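Benzoylformate Decarboxylase (Polynucleobacter necessarius, PDB 4K9Q) catalyses the thiamine diphosphate- and magnesium-dependent decarboxylation of benzoylformate to benzaldehyde and carbon dioxide. Local coordinates at the interface of chains A and B. Numbering follows the deposited sequence. Chains: chain A/B, Benzoylformate Decarboxylase.

The interface of chains A and B. Residues chain A 186, 299, 302-303, 308, 310-312; chain B 144, 148, 174-177.
At the edge of the B:Arg174 guanidinium, in its plane, sits water 2, bound to NH1; from the same flat group NH2 gives a hydrogen bond of 2.9 Å to the carbonyl O of A:Ser303, arriving above that carbonyl's plane. A bend at chi3 (-82°) turns the group towards the end of helix 299-303 of chain A, whose late carbonyls would suit a cationic donor. An alanine here would remove the guanidinium and would probably leave the A:Ser303 carbonyl and water 2 without this shared anchor. The second flat group, the carboxamide of B:Gln148, is reached by an extended chain and used at both ends, as an amide's paired donor and acceptor allow. Its NE2 donates to A:Pro299 O at 2.9 Å, nearly in the amide plane, while OE1 accepts from A:Thr302 OG1 at 2.6 Å on an in-plane lone pair. Both bonds together should fix the amide's rotation. A:Pro299 O also lies 3.2 Å from A:Thr302 OG1, whose one hydrogen more likely goes to B:Gln148 OE1. Beside this grip, strand 309-312 of chain A runs along the B:Thr175–B:Ser177 segment of this two-fold interface between identical chains: A:Ser310 N bonds to B:Thr175 O at 3.0 Å. Small serines probably let the backbones come close, and A:Ser310 OG holds waters 1 and 2. B:Ser177 puts OG between its backbone N and carbonyl carbon (chi1 61°), where it accepts from A:Val312 N at 3.0 Å.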
ATOM      1  N   LYS A 186       2.339 -33.561  13.044  1.00 16.50           N
ATOM      2  CA  LYS A 186       1.478 -33.546  11.870  1.00 15.15           C
ATOM      3  C   LYS A 186       1.865 -34.658  10.898  1.00 14.58           C
ATOM      4  O   LYS A 186       0.998 -35.257  10.256  1.00 16.94           O
ATOM      5  CB  LYS A 186       1.516 -32.164  11.205  1.00 14.99           C
ATOM      6  CG  LYS A 186       0.716 -31.110  11.954  1.00 19.39           C
ATOM      7  CD  LYS A 186      -0.766 -31.336  11.726  1.00 20.38           C
ATOM      8  CE  LYS A 186      -1.633 -30.396  12.537  1.00 25.47           C
ATOM      9  NZ  LYS A 186      -3.070 -30.721  12.318  1.00 24.01           N
ATOM     10  N   PRO A 299       3.041 -21.158   3.301  1.00 13.63           N
ATOM     11  CA  PRO A 299       1.876 -20.966   4.177  1.00 13.40           C
ATOM     12  C   PRO A 299       0.721 -20.234   3.471  1.00 13.32           C
ATOM     13  O   PRO A 299      -0.436 -20.392   3.857  1.00 12.48           O
ATOM     14  CB  PRO A 299       2.439 -20.125   5.331  1.00 12.77           C
ATOM     15  CG  PRO A 299       3.909 -20.423   5.341  1.00 16.26           C
ATOM     16  CD  PRO A 299       4.269 -20.566   3.871  1.00 11.58           C
ATOM     17  N   THR A 302      -1.500 -23.079   1.834  1.00  9.75           N
ATOM     18  CA  THR A 302      -2.314 -23.814   2.788  1.00  9.86           C
ATOM     19  C   THR A 302      -3.381 -22.902   3.421  1.00 10.37           C
ATOM     20  O   THR A 302      -4.477 -23.361   3.747  1.00 14.52           O
ATOM     21  CB  THR A 302      -1.444 -24.485   3.862  1.00 10.30           C
ATOM     22  OG1 THR A 302      -0.496 -23.534   4.360  1.00 11.65           O
ATOM     23  CG2 THR A 302      -0.695 -25.693   3.264  1.00 13.65           C
ATOM     24  N   SER A 303      -3.072 -21.613   3.581  1.00 10.56           N
ATOM     25  CA  SER A 303      -4.024 -20.710   4.231  1.00 11.66           C
ATOM     26  C   SER A 303      -5.311 -20.522   3.437  1.00 13.95           C
ATOM     27  O   SER A 303      -6.353 -20.204   4.018  1.00 13.59           O
ATOM     28  CB  SER A 303      -3.388 -19.346   4.538  1.00 14.38           C
ATOM     29  OG  SER A 303      -3.331 -18.518   3.389  1.00 14.72           O
ATOM     30  N   GLY A 308      -9.633 -29.388   3.326  1.00 14.33           N
ATOM     31  CA  GLY A 308      -8.630 -30.330   3.795  1.00 14.45           C
ATOM     32  C   GLY A 308      -7.886 -29.996   5.073  1.00 14.24           C
ATOM     33  O   GLY A 308      -8.050 -28.916   5.655  1.00 15.64           O
ATOM     34  N   SER A 310      -4.080 -29.489   6.391  1.00 12.57           N
ATOM     35  CA  SER A 310      -2.800 -29.159   5.784  1.00 12.91           C
ATOM     36  C   SER A 310      -1.662 -29.067   6.789  1.00 12.44           C
ATOM     37  O   SER A 310      -1.879 -28.934   7.996  1.00 12.09           O
ATOM     38  CB  SER A 310      -2.908 -27.821   5.045  1.00 13.21           C
ATOM     39  OG  SER A 310      -3.228 -26.778   5.957  1.00 14.00           O
ATOM     40  N   LEU A 311      -0.443 -29.152   6.270  1.00 11.22           N
ATOM     41  CA  LEU A 311       0.742 -28.752   7.023  1.00 11.72           C
ATOM     42  C   LEU A 311       1.713 -28.032   6.090  1.00 13.46           C
ATOM     43  O   LEU A 311       1.691 -28.246   4.868  1.00 12.69           O
ATOM     44  CB  LEU A 311       1.412 -29.960   7.700  1.00 14.19           C
ATOM     45  CG  LEU A 311       2.015 -31.075   6.841  1.00 13.30           C
ATOM     46  CD1 LEU A 311       3.405 -30.697   6.346  1.00 15.06           C
ATOM     47  CD2 LEU A 311       2.091 -32.369   7.631  1.00 15.71           C
ATOM     48  N   VAL A 312       2.548 -27.164   6.658  1.00 12.12           N
ATOM     49  CA  VAL A 312       3.561 -26.466   5.869  1.00 11.42           C
ATOM     50  C   VAL A 312       4.894 -27.192   5.991  1.00 13.59           C
ATOM     51  O   VAL A 312       5.373 -27.456   7.104  1.00 13.41           O
ATOM     52  CB  VAL A 312       3.724 -24.991   6.306  1.00 14.05           C
ATOM     53  CG1 VAL A 312       4.608 -24.230   5.312  1.00 14.44           C
ATOM     54  CG2 VAL A 312       2.369 -24.317   6.433  1.00 12.63           C
TER
ATOM     55  N   ALA B 144      -6.607 -19.736   9.516  1.00 13.49           N
ATOM     56  CA  ALA B 144      -5.490 -20.474   8.932  1.00 12.73           C
ATOM     57  C   ALA B 144      -4.246 -19.597   8.830  1.00 12.81           C
ATOM     58  O   ALA B 144      -3.134 -20.027   9.160  1.00 13.66           O
ATOM     59  CB  ALA B 144      -5.868 -20.990   7.543  1.00 10.44           C
ATOM     60  N   GLN B 148      -0.752 -20.285  11.410  1.00 11.44           N
ATOM     61  CA  GLN B 148       0.473 -20.856  10.889  1.00 12.08           C
ATOM     62  C   GLN B 148       1.673 -20.025  11.321  1.00 13.90           C
ATOM     63  O   GLN B 148       1.595 -18.799  11.427  1.00 12.71           O
ATOM     64  CB  GLN B 148       0.396 -20.977   9.365  1.00 12.32           C
ATOM     65  CG  GLN B 148      -0.701 -21.941   8.937  1.00 13.50           C
ATOM     66  CD  GLN B 148      -0.840 -22.053   7.437  1.00 12.74           C
ATOM     67  OE1 GLN B 148      -1.064 -23.143   6.911  1.00 14.44           O
ATOM     68  NE2 GLN B 148      -0.718 -20.925   6.734  1.00 13.19           N
ATOM     69  N   ARG B 174     -11.384 -26.236   8.063  1.00 11.87           N
ATOM     70  CA  ARG B 174     -10.138 -26.942   7.751  1.00 13.15           C
ATOM     71  C   ARG B 174      -9.250 -26.928   8.979  1.00 13.65           C
ATOM     72  O   ARG B 174      -9.542 -26.227   9.948  1.00 14.28           O
ATOM     73  CB  ARG B 174      -9.394 -26.234   6.612  1.00 10.69           C
ATOM     74  CG  ARG B 174     -10.180 -26.210   5.309  1.00 12.85           C
ATOM     75  CD  ARG B 174      -9.396 -25.566   4.205  1.00 11.68           C
ATOM     76  NE  ARG B 174      -9.462 -24.102   4.217  1.00 11.17           N
ATOM     77  CZ  ARG B 174      -8.418 -23.305   4.421  1.00 12.73           C
ATOM     78  NH1 ARG B 174      -7.222 -23.817   4.692  1.00 13.39           N
ATOM     79  NH2 ARG B 174      -8.577 -21.992   4.365  1.00 12.31           N
ATOM     80  N   THR B 175      -8.164 -27.698   8.943  1.00 12.77           N
ATOM     81  CA  THR B 175      -7.128 -27.553   9.966  1.00 15.71           C
ATOM     82  C   THR B 175      -5.776 -27.279   9.309  1.00 15.08           C
ATOM     83  O   THR B 175      -5.574 -27.598   8.135  1.00 13.55           O
ATOM     84  CB  THR B 175      -7.026 -28.773  10.888  1.00 15.07           C
ATOM     85  OG1 THR B 175      -6.437 -29.870  10.181  1.00 15.70           O
ATOM     86  CG2 THR B 175      -8.406 -29.174  11.404  1.00 17.33           C
ATOM     87  N   VAL B 176      -4.877 -26.663  10.075  1.00 13.60           N
ATOM     88  CA  VAL B 176      -3.537 -26.292   9.621  1.00 12.79           C
ATOM     89  C   VAL B 176      -2.479 -26.659  10.663  1.00 14.24           C
ATOM     90  O   VAL B 176      -2.798 -26.937  11.823  1.00 17.02           O
ATOM     91  CB  VAL B 176      -3.428 -24.765   9.357  1.00 11.58           C
ATOM     92  CG1 VAL B 176      -4.371 -24.353   8.218  1.00 15.90           C
ATOM     93  CG2 VAL B 176      -3.723 -23.951  10.648  1.00 14.65           C
ATOM     94  N   SER B 177      -1.214 -26.639  10.250  1.00 12.11           N
ATOM     95  CA  SER B 177      -0.106 -26.800  11.186  1.00 13.94           C
ATOM     96  C   SER B 177       0.208 -25.455  11.820  1.00 15.30           C
ATOM     97  O   SER B 177      -0.020 -24.403  11.217  1.00 16.26           O
ATOM     98  CB  SER B 177       1.144 -27.370  10.504  1.00 17.53           C
ATOM     99  OG  SER B 177       1.622 -26.522   9.465  1.00 18.49           O
TER
HETATM  100  O   HOH W   1      -1.010 -25.818   7.377  1.00 13.53           O
HETATM  101  O   HOH W   2      -6.025 -26.534   5.218  1.00 14.55           O
HETATM  102  O   HOH W   3      -3.670 -30.178   9.712  1.00 15.41           O